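Local coordinates for putative dehydrogenase (Pseudomonas fluorescens, PDB 6UUG), which acts as the flavin-dependent methanesulfinate monooxygenase MsuC, the oxygenase of a two-component system in bacterial sulfur assimilation, built on an acyl-CoA dehydrogenase fold, at residues R50-R61 and N206-D217. Sequence-based numbering, arbitrary orientation.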
ATOM      1  N   ARG A  50      21.624  25.450  -7.222  1.00 43.82           N
ATOM      2  CA  ARG A  50      21.470  25.263  -8.660  1.00 44.21           C
ATOM      3  C   ARG A  50      20.131  24.623  -9.018  1.00 45.23           C
ATOM      4  O   ARG A  50      19.642  24.813 -10.139  1.00 45.39           O
ATOM      5  CB  ARG A  50      22.636  24.426  -9.211  1.00 46.85           C
ATOM      6  CG  ARG A  50      23.984  25.139  -9.131  1.00 46.91           C
ATOM      7  CD  ARG A  50      25.103  24.354  -9.798  1.00 48.80           C
ATOM      8  NE  ARG A  50      25.560  23.235  -8.977  1.00 44.60           N
ATOM      9  CZ  ARG A  50      25.247  21.961  -9.206  1.00 44.21           C
ATOM     10  NH1 ARG A  50      24.489  21.637 -10.243  1.00 45.25           N
ATOM     11  NH2 ARG A  50      25.707  21.011  -8.407  1.00 40.90           N
ATOM     12  N   ASP A  51      19.536  23.847  -8.102  1.00 38.76           N
ATOM     13  CA  ASP A  51      18.182  23.352  -8.332  1.00 41.26           C
ATOM     14  C   ASP A  51      17.199  24.512  -8.456  1.00 45.95           C
ATOM     15  O   ASP A  51      16.280  24.473  -9.279  1.00 46.71           O
ATOM     16  CB  ASP A  51      17.774  22.408  -7.198  1.00 40.88           C
ATOM     17  CG  ASP A  51      16.315  21.999  -7.272  1.00 46.02           C
ATOM     18  OD1 ASP A  51      15.974  21.141  -8.116  1.00 48.72           O
ATOM     19  OD2 ASP A  51      15.513  22.543  -6.482  1.00 41.52           O
ATOM     20  N   GLU A  52      17.406  25.567  -7.664  1.00 48.03           N
ATOM     21  CA  GLU A  52      16.582  26.767  -7.773  1.00 53.73           C
ATOM     22  C   GLU A  52      16.883  27.531  -9.059  1.00 53.96           C
ATOM     23  O   GLU A  52      15.965  27.935  -9.783  1.00 55.28           O
ATOM     24  CB  GLU A  52      16.809  27.660  -6.551  1.00 54.64           C
ATOM     25  CG  GLU A  52      16.222  29.063  -6.689  1.00 63.82           C
ATOM     26  CD  GLU A  52      16.698  30.003  -5.597  1.00 74.61           C
ATOM     27  OE1 GLU A  52      17.489  29.561  -4.734  1.00 75.80           O
ATOM     28  OE2 GLU A  52      16.285  31.184  -5.601  1.00 87.73           O
ATOM     29  N   ARG A  53      18.170  27.719  -9.368  1.00 52.43           N
ATOM     30  CA  ARG A  53      18.556  28.557 -10.500  1.00 56.81           C
ATOM     31  C   ARG A  53      18.147  27.940 -11.832  1.00 57.08           C
ATOM     32  O   ARG A  53      17.695  28.652 -12.737  1.00 54.99           O
ATOM     33  CB  ARG A  53      20.064  28.811 -10.469  1.00 58.35           C
ATOM     34  CG  ARG A  53      20.640  29.317 -11.789  1.00 59.91           C
ATOM     35  CD  ARG A  53      21.904  30.143 -11.589  1.00 67.68           C
ATOM     36  NE  ARG A  53      23.100  29.329 -11.387  1.00 74.62           N
ATOM     37  CZ  ARG A  53      23.613  29.020 -10.199  1.00 68.90           C
ATOM     38  NH1 ARG A  53      23.032  29.456  -9.087  1.00 70.98           N
ATOM     39  NH2 ARG A  53      24.710  28.276 -10.123  1.00 65.58           N
ATOM     40  N   GLY A  54      18.293  26.624 -11.976  1.00 49.05           N
ATOM     41  CA  GLY A  54      18.052  26.037 -13.281  1.00 49.15           C
ATOM     42  C   GLY A  54      19.161  26.426 -14.254  1.00 43.03           C
ATOM     43  O   GLY A  54      20.266  26.818 -13.868  1.00 48.36           O
ATOM     44  N   GLY A  55      18.843  26.312 -15.542  1.00 47.92           N
ATOM     45  CA  GLY A  55      19.781  26.677 -16.580  1.00 52.43           C
ATOM     46  C   GLY A  55      20.870  25.639 -16.785  1.00 48.91           C
ATOM     47  O   GLY A  55      20.793  24.501 -16.310  1.00 50.09           O
ATOM     48  N   THR A  56      21.913  26.056 -17.504  1.00 46.26           N
ATOM     49  CA  THR A  56      23.025  25.167 -17.831  1.00 42.73           C
ATOM     50  C   THR A  56      24.047  25.169 -16.702  1.00 45.86           C
ATOM     51  O   THR A  56      24.542  26.243 -16.329  1.00 49.76           O
ATOM     52  CB  THR A  56      23.692  25.590 -19.134  1.00 46.17           C
ATOM     53  OG1 THR A  56      22.700  25.728 -20.158  1.00 48.35           O
ATOM     54  CG2 THR A  56      24.716  24.537 -19.578  1.00 47.59           C
ATOM     55  N   PRO A  57      24.392  24.010 -16.132  1.00 45.41           N
ATOM     56  CA  PRO A  57      25.445  23.946 -15.095  1.00 45.59           C
ATOM     57  C   PRO A  57      26.829  23.914 -15.730  1.00 42.92           C
ATOM     58  O   PRO A  57      27.533  22.898 -15.746  1.00 40.94           O
ATOM     59  CB  PRO A  57      25.098  22.649 -14.354  1.00 45.43           C
ATOM     60  CG  PRO A  57      24.483  21.770 -15.418  1.00 43.22           C
ATOM     61  CD  PRO A  57      23.842  22.679 -16.458  1.00 40.38           C
ATOM     62  N   LYS A  58      27.231  25.062 -16.284  1.00 45.21           N
ATOM     63  CA  LYS A  58      28.441  25.115 -17.105  1.00 43.42           C
ATOM     64  C   LYS A  58      29.690  24.767 -16.303  1.00 40.08           C
ATOM     65  O   LYS A  58      30.548  24.012 -16.778  1.00 45.00           O
ATOM     66  CB  LYS A  58      28.564  26.501 -17.744  1.00 47.20           C
ATOM     67  CG  LYS A  58      29.879  26.754 -18.467  1.00 46.59           C
ATOM     68  CD  LYS A  58      30.094  25.795 -19.628  1.00 45.17           C
ATOM     69  CE  LYS A  58      31.331  26.192 -20.437  1.00 45.18           C
ATOM     70  NZ  LYS A  58      31.757  25.138 -21.406  1.00 54.72           N
ATOM     71  N   ALA A  59      29.819  25.307 -15.084  1.00 44.26           N
ATOM     72  CA  ALA A  59      30.986  25.003 -14.262  1.00 44.33           C
ATOM     73  C   ALA A  59      31.084  23.509 -13.960  1.00 44.13           C
ATOM     74  O   ALA A  59      32.181  22.930 -13.963  1.00 38.79           O
ATOM     75  CB  ALA A  59      30.930  25.814 -12.965  1.00 44.27           C
ATOM     76  N   GLU A  60      29.944  22.866 -13.697  1.00 44.30           N
ATOM     77  CA  GLU A  60      29.952  21.436 -13.402  1.00 39.83           C
ATOM     78  C   GLU A  60      30.245  20.616 -14.654  1.00 39.66           C
ATOM     79  O   GLU A  60      30.941  19.597 -14.585  1.00 37.75           O
ATOM     80  CB  GLU A  60      28.613  21.024 -12.780  1.00 44.11           C
ATOM     81  CG  GLU A  60      28.358  21.586 -11.381  1.00 44.73           C
ATOM     82  CD  GLU A  60      28.190  23.107 -11.347  1.00 50.09           C
ATOM     83  OE1 GLU A  60      27.638  23.680 -12.317  1.00 50.44           O
ATOM     84  OE2 GLU A  60      28.622  23.730 -10.349  1.00 51.62           O
ATOM     85  N   ARG A  61      29.723  21.043 -15.803  1.00 39.55           N
ATOM     86  CA  ARG A  61      30.009  20.339 -17.047  1.00 39.80           C
ATOM     87  C   ARG A  61      31.485  20.453 -17.410  1.00 42.79           C
ATOM     88  O   ARG A  61      32.088  19.484 -17.884  1.00 37.24           O
ATOM     89  CB  ARG A  61      29.122  20.878 -18.172  1.00 38.63           C
ATOM     90  CG  ARG A  61      27.620  20.609 -17.963  1.00 42.70           C
ATOM     91  CD  ARG A  61      26.754  21.321 -18.998  1.00 41.25           C
ATOM     92  NE  ARG A  61      27.055  20.856 -20.344  1.00 40.31           N
ATOM     93  CZ  ARG A  61      26.452  19.833 -20.942  1.00 41.41           C
ATOM     94  NH1 ARG A  61      25.483  19.156 -20.318  1.00 39.34           N
ATOM     95  NH2 ARG A  61      26.818  19.482 -22.166  1.00 40.76           N
ATOM     96  N   ASN A 206      16.992  26.321 -25.406  1.00 74.42           N
ATOM     97  CA  ASN A 206      17.270  26.295 -23.972  1.00 79.67           C
ATOM     98  C   ASN A 206      16.127  26.941 -23.190  1.00 79.19           C
ATOM     99  O   ASN A 206      16.330  27.792 -22.321  1.00 82.71           O
ATOM    100  CB  ASN A 206      18.608  26.968 -23.654  1.00 80.91           C
ATOM    101  CG  ASN A 206      19.352  26.284 -22.515  1.00 79.09           C
ATOM    102  OD1 ASN A 206      18.771  25.513 -21.743  1.00 74.05           O
ATOM    103  ND2 ASN A 206      20.648  26.564 -22.406  1.00 75.35           N
ATOM    104  N   ASP A 207      14.907  26.534 -23.532  1.00 77.63           N
ATOM    105  CA  ASP A 207      13.696  26.943 -22.834  1.00 81.20           C
ATOM    106  C   ASP A 207      13.247  25.914 -21.804  1.00 79.98           C
ATOM    107  O   ASP A 207      12.121  26.006 -21.300  1.00 77.73           O
ATOM    108  CB  ASP A 207      12.573  27.192 -23.842  1.00 78.78           C
ATOM    109  CG  ASP A 207      12.393  26.030 -24.801  1.00 78.50           C
ATOM    110  OD1 ASP A 207      13.414  25.410 -25.174  1.00 73.78           O
ATOM    111  OD2 ASP A 207      11.240  25.731 -25.174  1.00 78.65           O
ATOM    112  N   TRP A 208      14.094  24.934 -21.496  1.00 74.28           N
ATOM    113  CA  TRP A 208      13.742  23.879 -20.555  1.00 70.63           C
ATOM    114  C   TRP A 208      13.339  24.468 -19.208  1.00 71.79           C
ATOM    115  O   TRP A 208      14.133  25.149 -18.551  1.00 70.86           O
ATOM    116  CB  TRP A 208      14.922  22.924 -20.394  1.00 65.76           C
ATOM    117  CG  TRP A 208      14.678  21.823 -19.412  1.00 60.72           C
ATOM    118  CD1 TRP A 208      15.381  21.579 -18.261  1.00 58.56           C
ATOM    119  CD2 TRP A 208      13.663  20.811 -19.487  1.00 61.33           C
ATOM    120  NE1 TRP A 208      14.864  20.474 -17.618  1.00 59.89           N
ATOM    121  CE2 TRP A 208      13.811  19.984 -18.350  1.00 63.89           C
ATOM    122  CE3 TRP A 208      12.643  20.523 -20.402  1.00 64.40           C
ATOM    123  CZ2 TRP A 208      12.983  18.885 -18.112  1.00 60.08           C
ATOM    124  CZ3 TRP A 208      11.818  19.431 -20.161  1.00 60.69           C
ATOM    125  CH2 TRP A 208      11.991  18.629 -19.023  1.00 61.37           C
ATOM    126  N   ASN A 209      12.097  24.199 -18.802  1.00 68.34           N
ATOM    127  CA  ASN A 209      11.542  24.769 -17.575  1.00 63.68           C
ATOM    128  C   ASN A 209      10.602  23.721 -16.979  1.00 60.16           C
ATOM    129  O   ASN A 209       9.439  23.620 -17.387  1.00 52.97           O
ATOM    130  CB  ASN A 209      10.823  26.082 -17.866  1.00 66.64           C
ATOM    131  CG  ASN A 209      10.658  26.949 -16.632  1.00 67.89           C
ATOM    132  OD1 ASN A 209      11.437  26.858 -15.677  1.00 65.85           O
ATOM    133  ND2 ASN A 209       9.639  27.803 -16.646  1.00 70.35           N
ATOM    134  N   ASN A 210      11.109  22.954 -16.017  1.00 59.25           N
ATOM    135  CA  ASN A 210      10.397  21.801 -15.485  1.00 55.04           C
ATOM    136  C   ASN A 210      10.517  21.805 -13.965  1.00 45.23           C
ATOM    137  O   ASN A 210      11.394  22.469 -13.406  1.00 46.44           O
ATOM    138  CB  ASN A 210      10.963  20.517 -16.094  1.00 50.04           C
ATOM    139  CG  ASN A 210      10.045  19.337 -15.929  1.00 52.33           C
ATOM    140  OD1 ASN A 210       9.928  18.788 -14.836  1.00 48.96           O
ATOM    141  ND2 ASN A 210       9.401  18.918 -17.022  1.00 46.29           N
ATOM    142  N   ILE A 211       9.617  21.078 -13.286  1.00 44.46           N
ATOM    143  CA  ILE A 211       9.664  21.079 -11.821  1.00 42.44           C
ATOM    144  C   ILE A 211      10.834  20.250 -11.308  1.00 38.12           C
ATOM    145  O   ILE A 211      11.312  20.473 -10.187  1.00 41.76           O
ATOM    146  CB  ILE A 211       8.337  20.596 -11.202  1.00 43.64           C
ATOM    147  CG1 ILE A 211       8.047  19.148 -11.614  1.00 49.87           C
ATOM    148  CG2 ILE A 211       7.200  21.561 -11.560  1.00 41.42           C
ATOM    149  CD1 ILE A 211       7.304  18.335 -10.564  1.00 47.80           C
ATOM    150  N   GLY A 212      11.311  19.281 -12.104  1.00 41.53           N
ATOM    151  CA  GLY A 212      12.478  18.504 -11.751  1.00 40.61           C
ATOM    152  C   GLY A 212      13.443  18.440 -12.924  1.00 39.28           C
ATOM    153  O   GLY A 212      13.140  18.902 -14.029  1.00 40.08           O
ATOM    154  N   GLN A 213      14.613  17.842 -12.668  1.00 40.08           N
ATOM    155  CA  GLN A 213      15.665  17.729 -13.685  1.00 40.90           C
ATOM    156  C   GLN A 213      15.995  19.088 -14.296  1.00 41.94           C
ATOM    157  O   GLN A 213      16.144  19.224 -15.515  1.00 42.39           O
ATOM    158  CB  GLN A 213      15.267  16.736 -14.779  1.00 43.28           C
ATOM    159  CG  GLN A 213      15.109  15.310 -14.294  1.00 43.00           C
ATOM    160  CD  GLN A 213      16.357  14.783 -13.606  1.00 43.47           C
ATOM    161  OE1 GLN A 213      16.536  14.965 -12.403  1.00 42.80           O
ATOM    162  NE2 GLN A 213      17.230  14.126 -14.372  1.00 41.28           N
ATOM    163  N   ARG A 214      16.125  20.102 -13.441  1.00 38.76           N
ATOM    164  CA  ARG A 214      16.092  21.489 -13.896  1.00 41.48           C
ATOM    165  C   ARG A 214      17.390  21.957 -14.545  1.00 45.40           C
ATOM    166  O   ARG A 214      17.460  23.118 -14.966  1.00 45.73           O
ATOM    167  CB  ARG A 214      15.729  22.409 -12.727  1.00 43.54           C
ATOM    168  CG  ARG A 214      14.291  22.197 -12.252  1.00 45.09           C
ATOM    169  CD  ARG A 214      13.881  23.125 -11.110  1.00 45.68           C
ATOM    170  NE  ARG A 214      14.323  24.506 -11.302  1.00 50.40           N
ATOM    171  CZ  ARG A 214      13.762  25.381 -12.138  1.00 57.97           C
ATOM    172  NH1 ARG A 214      12.727  25.030 -12.894  1.00 53.34           N
ATOM    173  NH2 ARG A 214      14.248  26.616 -12.226  1.00 55.42           N
ATOM    174  N   GLN A 215      18.410  21.101 -14.652  1.00 45.09           N
ATOM    175  CA  GLN A 215      19.663  21.495 -15.290  1.00 43.24           C
ATOM    176  C   GLN A 215      20.086  20.496 -16.364  1.00 43.01           C
ATOM    177  O   GLN A 215      21.277  20.366 -16.658  1.00 44.20           O
ATOM    178  CB  GLN A 215      20.773  21.682 -14.253  1.00 41.41           C
ATOM    179  CG  GLN A 215      20.557  22.900 -13.339  1.00 42.85           C
ATOM    180  CD  GLN A 215      21.817  23.327 -12.597  1.00 43.56           C
ATOM    181  OE1 GLN A 215      22.457  22.523 -11.911  1.00 45.27           O
ATOM    182  NE2 GLN A 215      22.190  24.601 -12.745  1.00 44.29           N
ATOM    183  N   THR A 216      19.123  19.806 -16.979  1.00 45.78           N
ATOM    184  CA  THR A 216      19.392  18.892 -18.087  1.00 45.00           C
ATOM    185  C   THR A 216      19.219  19.535 -19.463  1.00 47.81           C
ATOM    186  O   THR A 216      19.444  18.858 -20.472  1.00 51.23           O
ATOM    187  CB  THR A 216      18.487  17.654 -17.993  1.00 46.16           C
ATOM    188  OG1 THR A 216      17.106  18.059 -18.016  1.00 46.36           O
ATOM    189  CG2 THR A 216      18.771  16.888 -16.710  1.00 35.85           C
ATOM    190  N   ASP A 217      18.818  20.810 -19.534  1.00 45.76           N
ATOM    191  CA  ASP A 217      18.682  21.527 -20.809  1.00 50.88           C
ATOM    192  C   ASP A 217      17.752  20.801 -21.783  1.00 55.35           C
ATOM    193  O   ASP A 217      17.978  20.809 -22.994  1.00 52.38           O
ATOM    194  CB  ASP A 217      20.051  21.756 -21.470  1.00 50.26           C
ATOM    195  CG  ASP A 217      20.999  22.568 -20.606  1.00 55.20           C
ATOM    196  OD1 ASP A 217      20.568  23.607 -20.057  1.00 56.36           O
ATOM    197  OD2 ASP A 217      22.181  22.164 -20.478  1.00 58.67           O
TER
HETATM  198  O   HOH W   1      15.824  19.806 -10.495  1.00 43.48           O
HETATM  199  O   HOH W   2      24.293  26.419 -12.416  1.00 54.13           O
HETATM  200  O   HOH W   3      23.359  20.159 -18.740  1.00 41.35           O
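Gly-54 and Arg-214 bring the two backbones closest, CA to CA 5.0 Å, where helix 32-53 ends at the positive phi of Gly-54 and meets the type I beta turn Gln-213 to Thr-216. In this acyl-CoA dehydrogenase fold, the contact joins the N-terminal helices to the loop between strands 202-204 and 221-228. The Arg-214 chain bends at chi3 (43°), turning its guanidinium edge to the C-terminal carbonyls of helix 32-53: NE donates to Asp-51 O (2.8 Å), almost in line with the C=O (175°), while NH2 makes a longer bond to Glu-52 O from above its carbonyl plane. The third nitrogen, NH1, donates to Asn-210 O of its own loop, fixing the guanidinium's rotation. With an alanine here all three bonds go, and the carbonyls of Asp-51, Glu-52 and Asn-210 are likely to be left without their cationic partner. Gln-215, extended beyond CG, lays its amide beside Arg-50 CB. Its OE1 accepts from Arg-50 NH1 (2.8 Å) in the carbonyl plane, guanidinium and amide being nearly coplanar, though the bond is bent at the hydrogen (132°); the same NH1 also salt-bridges Asp-99, and NE bonds to Thr-46 OG1. The amide nitrogen donates to Gly-54 O (3.1 Å) and to a water, while Pro-57 CD packs 3.5 Å from Gln-215 O. Thr-56 OG1 donates to Asp-217 OD1 (3.0 Å), meeting the carboxylate from above its plane.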